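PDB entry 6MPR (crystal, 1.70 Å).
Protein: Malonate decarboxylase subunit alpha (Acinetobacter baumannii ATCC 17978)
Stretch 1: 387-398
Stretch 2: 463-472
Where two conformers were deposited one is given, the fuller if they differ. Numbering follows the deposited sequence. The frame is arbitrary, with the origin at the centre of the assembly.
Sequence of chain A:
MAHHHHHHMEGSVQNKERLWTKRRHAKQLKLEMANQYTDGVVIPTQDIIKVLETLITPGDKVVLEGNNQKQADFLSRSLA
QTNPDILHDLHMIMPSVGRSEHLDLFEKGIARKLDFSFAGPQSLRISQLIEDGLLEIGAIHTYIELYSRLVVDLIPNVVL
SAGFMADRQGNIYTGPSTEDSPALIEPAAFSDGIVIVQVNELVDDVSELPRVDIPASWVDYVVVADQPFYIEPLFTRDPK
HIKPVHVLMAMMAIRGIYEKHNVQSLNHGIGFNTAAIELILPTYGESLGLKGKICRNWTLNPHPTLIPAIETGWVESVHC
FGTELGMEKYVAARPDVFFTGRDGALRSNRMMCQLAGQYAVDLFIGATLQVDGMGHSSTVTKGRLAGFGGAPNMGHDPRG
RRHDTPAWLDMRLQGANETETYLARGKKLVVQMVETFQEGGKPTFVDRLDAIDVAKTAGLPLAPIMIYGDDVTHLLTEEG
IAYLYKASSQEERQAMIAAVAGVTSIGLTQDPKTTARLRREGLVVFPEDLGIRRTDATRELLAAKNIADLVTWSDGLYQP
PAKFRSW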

# COMPACT_ATOMS: atom_id res chain seq x y z
N GLY A 387 -5.57 -11.62 -15.97
CA GLY A 387 -4.85 -10.88 -14.97
C GLY A 387 -5.70 -10.79 -13.72
O GLY A 387 -6.88 -11.10 -13.71
N PHE A 388 -5.07 -10.36 -12.63
CA PHE A 388 -5.50 -10.29 -11.23
C PHE A 388 -6.28 -9.01 -10.89
O PHE A 388 -7.14 -8.98 -10.00
CB PHE A 388 -4.25 -10.30 -10.33
CG PHE A 388 -3.45 -11.59 -10.33
CD1 PHE A 388 -4.07 -12.81 -10.21
CD2 PHE A 388 -2.06 -11.55 -10.40
CE1 PHE A 388 -3.33 -14.00 -10.19
CE2 PHE A 388 -1.31 -12.73 -10.39
CZ PHE A 388 -1.94 -13.96 -10.27
N GLY A 389 -5.86 -7.90 -11.50
CA GLY A 389 -6.39 -6.62 -11.05
C GLY A 389 -6.15 -6.39 -9.57
O GLY A 389 -5.07 -6.67 -9.03
N GLY A 390 -7.17 -5.88 -8.88
CA GLY A 390 -7.04 -5.62 -7.45
C GLY A 390 -7.25 -6.81 -6.54
O GLY A 390 -6.96 -6.71 -5.35
N ALA A 391 -7.73 -7.94 -7.08
CA ALA A 391 -8.19 -9.03 -6.23
C ALA A 391 -7.13 -9.58 -5.28
O ALA A 391 -7.47 -9.84 -4.11
CB ALA A 391 -8.79 -10.14 -7.09
N PRO A 392 -5.87 -9.80 -5.68
CA PRO A 392 -4.91 -10.31 -4.69
C PRO A 392 -4.66 -9.35 -3.54
O PRO A 392 -4.48 -9.80 -2.41
CB PRO A 392 -3.65 -10.54 -5.53
CG PRO A 392 -4.17 -10.75 -6.90
CD PRO A 392 -5.30 -9.80 -7.04
N ASN A 393 -4.63 -8.04 -3.81
CA ASN A 393 -4.41 -7.08 -2.75
C ASN A 393 -5.61 -6.99 -1.81
O ASN A 393 -5.45 -6.82 -0.60
CB ASN A 393 -4.11 -5.71 -3.35
CG ASN A 393 -3.94 -4.63 -2.29
OD1 ASN A 393 -3.00 -4.67 -1.50
ND2 ASN A 393 -4.88 -3.68 -2.25
N MET A 394 -6.81 -7.14 -2.36
CA MET A 394 -8.00 -7.11 -1.53
C MET A 394 -8.23 -8.44 -0.82
O MET A 394 -8.74 -8.45 0.32
CB MET A 394 -9.21 -6.74 -2.39
CG MET A 394 -8.99 -5.50 -3.24
SD MET A 394 -8.77 -4.02 -2.23
CE MET A 394 -10.36 -3.99 -1.44
N GLY A 395 -7.88 -9.55 -1.46
CA GLY A 395 -8.15 -10.88 -0.93
C GLY A 395 -6.97 -11.57 -0.29
O GLY A 395 -6.62 -12.70 -0.65
N HIS A 396 -6.34 -10.92 0.69
CA HIS A 396 -5.36 -11.59 1.53
C HIS A 396 -5.43 -11.00 2.93
O HIS A 396 -5.94 -9.90 3.15
CB HIS A 396 -3.94 -11.46 0.95
CG HIS A 396 -3.34 -10.10 1.13
ND1 HIS A 396 -3.51 -9.09 0.21
CD2 HIS A 396 -2.57 -9.59 2.12
CE1 HIS A 396 -2.88 -8.00 0.63
NE2 HIS A 396 -2.30 -8.28 1.78
N ASP A 397 -4.91 -11.77 3.88
CA ASP A 397 -4.75 -11.32 5.25
C ASP A 397 -3.53 -10.40 5.32
O ASP A 397 -2.40 -10.86 5.14
CB ASP A 397 -4.58 -12.51 6.18
CG ASP A 397 -4.41 -12.08 7.63
OD1 ASP A 397 -5.00 -11.04 8.01
OD2 ASP A 397 -3.71 -12.79 8.38
N PRO A 398 -3.72 -9.09 5.56
CA PRO A 398 -2.58 -8.17 5.59
C PRO A 398 -1.74 -8.37 6.84
O PRO A 398 -2.14 -7.94 7.94
CB PRO A 398 -3.25 -6.79 5.58
CG PRO A 398 -4.60 -7.02 6.27
CD PRO A 398 -5.01 -8.43 5.86
N ALA A 463 1.47 -21.19 -10.48
CA ALA A 463 0.11 -21.15 -10.99
C ALA A 463 -0.46 -19.76 -10.73
O ALA A 463 -0.34 -19.26 -9.61
CB ALA A 463 -0.76 -22.21 -10.32
N PRO A 464 -1.05 -19.09 -11.72
CA PRO A 464 -1.64 -17.77 -11.44
C PRO A 464 -2.89 -17.89 -10.58
O PRO A 464 -3.98 -18.23 -11.06
CB PRO A 464 -1.93 -17.18 -12.83
CG PRO A 464 -1.93 -18.33 -13.75
CD PRO A 464 -1.01 -19.38 -13.17
N ILE A 465 -2.72 -17.63 -9.29
CA ILE A 465 -3.75 -17.79 -8.26
C ILE A 465 -4.22 -16.40 -7.85
O ILE A 465 -3.40 -15.58 -7.41
CB ILE A 465 -3.21 -18.55 -7.04
CG1 ILE A 465 -2.70 -19.93 -7.43
CG2 ILE A 465 -4.26 -18.61 -5.94
CD1 ILE A 465 -3.66 -20.69 -8.28
N MET A 466 -5.52 -16.15 -7.96
CA MET A 466 -6.07 -14.86 -7.54
C MET A 466 -6.07 -14.74 -6.02
O MET A 466 -5.57 -13.76 -5.46
CB MET A 466 -7.48 -14.71 -8.12
CG MET A 466 -8.07 -13.36 -7.90
SD MET A 466 -9.64 -13.18 -8.80
CE MET A 466 -10.64 -14.37 -7.92
N ILE A 467 -6.60 -15.75 -5.33
CA ILE A 467 -6.72 -15.74 -3.87
C ILE A 467 -6.32 -17.11 -3.37
O ILE A 467 -6.92 -18.12 -3.78
CB ILE A 467 -8.14 -15.39 -3.41
CG1 ILE A 467 -8.48 -13.93 -3.75
CG2 ILE A 467 -8.28 -15.55 -1.91
CD1 ILE A 467 -9.92 -13.60 -3.47
N TYR A 468 -5.33 -17.17 -2.48
CA TYR A 468 -4.88 -18.44 -1.93
C TYR A 468 -5.85 -18.95 -0.88
O TYR A 468 -6.46 -18.19 -0.13
CB TYR A 468 -3.47 -18.33 -1.34
CG TYR A 468 -2.41 -18.35 -2.45
CD1 TYR A 468 -2.04 -17.19 -3.09
CD2 TYR A 468 -1.83 -19.55 -2.85
CE1 TYR A 468 -1.10 -17.19 -4.11
CE2 TYR A 468 -0.88 -19.56 -3.86
CZ TYR A 468 -0.53 -18.38 -4.49
OH TYR A 468 0.40 -18.35 -5.50
N GLY A 469 -5.98 -20.28 -0.83
CA GLY A 469 -6.95 -20.88 0.06
C GLY A 469 -6.75 -20.50 1.51
O GLY A 469 -7.72 -20.33 2.26
N ASP A 470 -5.50 -20.35 1.93
CA ASP A 470 -5.23 -19.99 3.32
C ASP A 470 -5.61 -18.55 3.65
O ASP A 470 -5.65 -18.21 4.83
CB ASP A 470 -3.76 -20.25 3.64
CG ASP A 470 -2.82 -19.90 2.47
OD1 ASP A 470 -2.84 -20.60 1.42
OD2 ASP A 470 -2.08 -18.91 2.60
N ASP A 471 -5.90 -17.71 2.64
CA ASP A 471 -6.38 -16.35 2.88
C ASP A 471 -7.90 -16.25 2.94
O ASP A 471 -8.42 -15.19 3.32
CB ASP A 471 -5.86 -15.41 1.79
CG ASP A 471 -4.44 -15.00 2.04
OD1 ASP A 471 -4.14 -14.60 3.19
OD2 ASP A 471 -3.61 -15.10 1.12
N VAL A 472 -8.61 -17.31 2.60
CA VAL A 472 -10.07 -17.28 2.61
C VAL A 472 -10.56 -17.56 4.02
O VAL A 472 -10.25 -18.61 4.59
CB VAL A 472 -10.65 -18.30 1.62
CG1 VAL A 472 -12.20 -18.27 1.68
CG2 VAL A 472 -10.13 -18.05 0.20
O HOH W 1 -4.48 -14.50 -1.39

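The most unusual feature of this contact is how little direct polar bonding it contains: a single hydrogen bond crosses between the stretches, and a water near it bridges the two stretches. In the direct bond, Asp397 N donates to Asp471 OD1 at 3.0 Å with an N-H...O angle of 178°, so the donor points straight at the carboxylate. The water lies 2.9 Å from Gly395 O and 2.7 Å from Asp471 OD2, donating to both, and accepts from Tyr468 N at 3.0 Å. Its two protons and one acceptor contact are thereby assigned, and it ties the chain after the helix to both ends of the turn that carries Asp471.

Asp471 suits this position because its two carboxylate oxygens serve different partners, OD1 the backbone of Asp397 and OD2 the water. Its CA-to-CB bond points toward the first stretch, and chi1 of -80° (m) sets the carboxylate alongside His396, whose CA is 3.6 Å from Asp471 CG. The backbone holds the residue in place: Asp471 N, in the 3-10 segment 469-471, donates to Tyr468 O, just before the segment, at 2.9 Å.

Gly395 is the first residue to leave helical geometry, at phi/psi -102/55, after its N has bonded to Ala391 O at 2.7 Å. The case for glycine here is steric. An ideal CB would point toward the second stretch and fall 2.6 Å from Ile467 CD1, a clash. Without one, the isoleucine packs against the backbone, with Ile467 CG2 3.5 Å from Gly395 O. Although the CA-to-CB bond of Ile467 points sideways, the end of its side chain comes nearer, with chi1 m and chi2 t.

His396 turns the end of its side chain away from the second stretch. With chi1 at 75° (p), its ND1 donates to Pro392 O at 2.9 Å and 158°, bracing the end of the helix against the segment that follows.

At the other end the contact is largely apolar. Ala391 points its CB toward Met466 and meets Met466 CG at 3.4 Å; the short methyl lets the thioether chain, extended through chi1 and chi2 (both t), lie close to the helix. Next to it, Pro392 CA makes a CA-H...O contact with Met466 O, 3.6 Å with 128° at the hydrogen.

Phe388 begins the type II' turn that ends at Ala391, closed by Ala391 N to Phe388 O at 3.2 Å. Its ring, with chi1 at -67° (m), reaches the second stretch by its end. Pro464 C lies at the ring edge, 3.9 Å from Phe388 CE1, and Phe388 CZ packs 4.1 Å from Pro464 CB. Phe388 CE1 also comes within 3.2 Å of Ile465 O. Phe388 and Met466 give up 69 and 74 Å², the two largest shares of the 435 Å² buried in all.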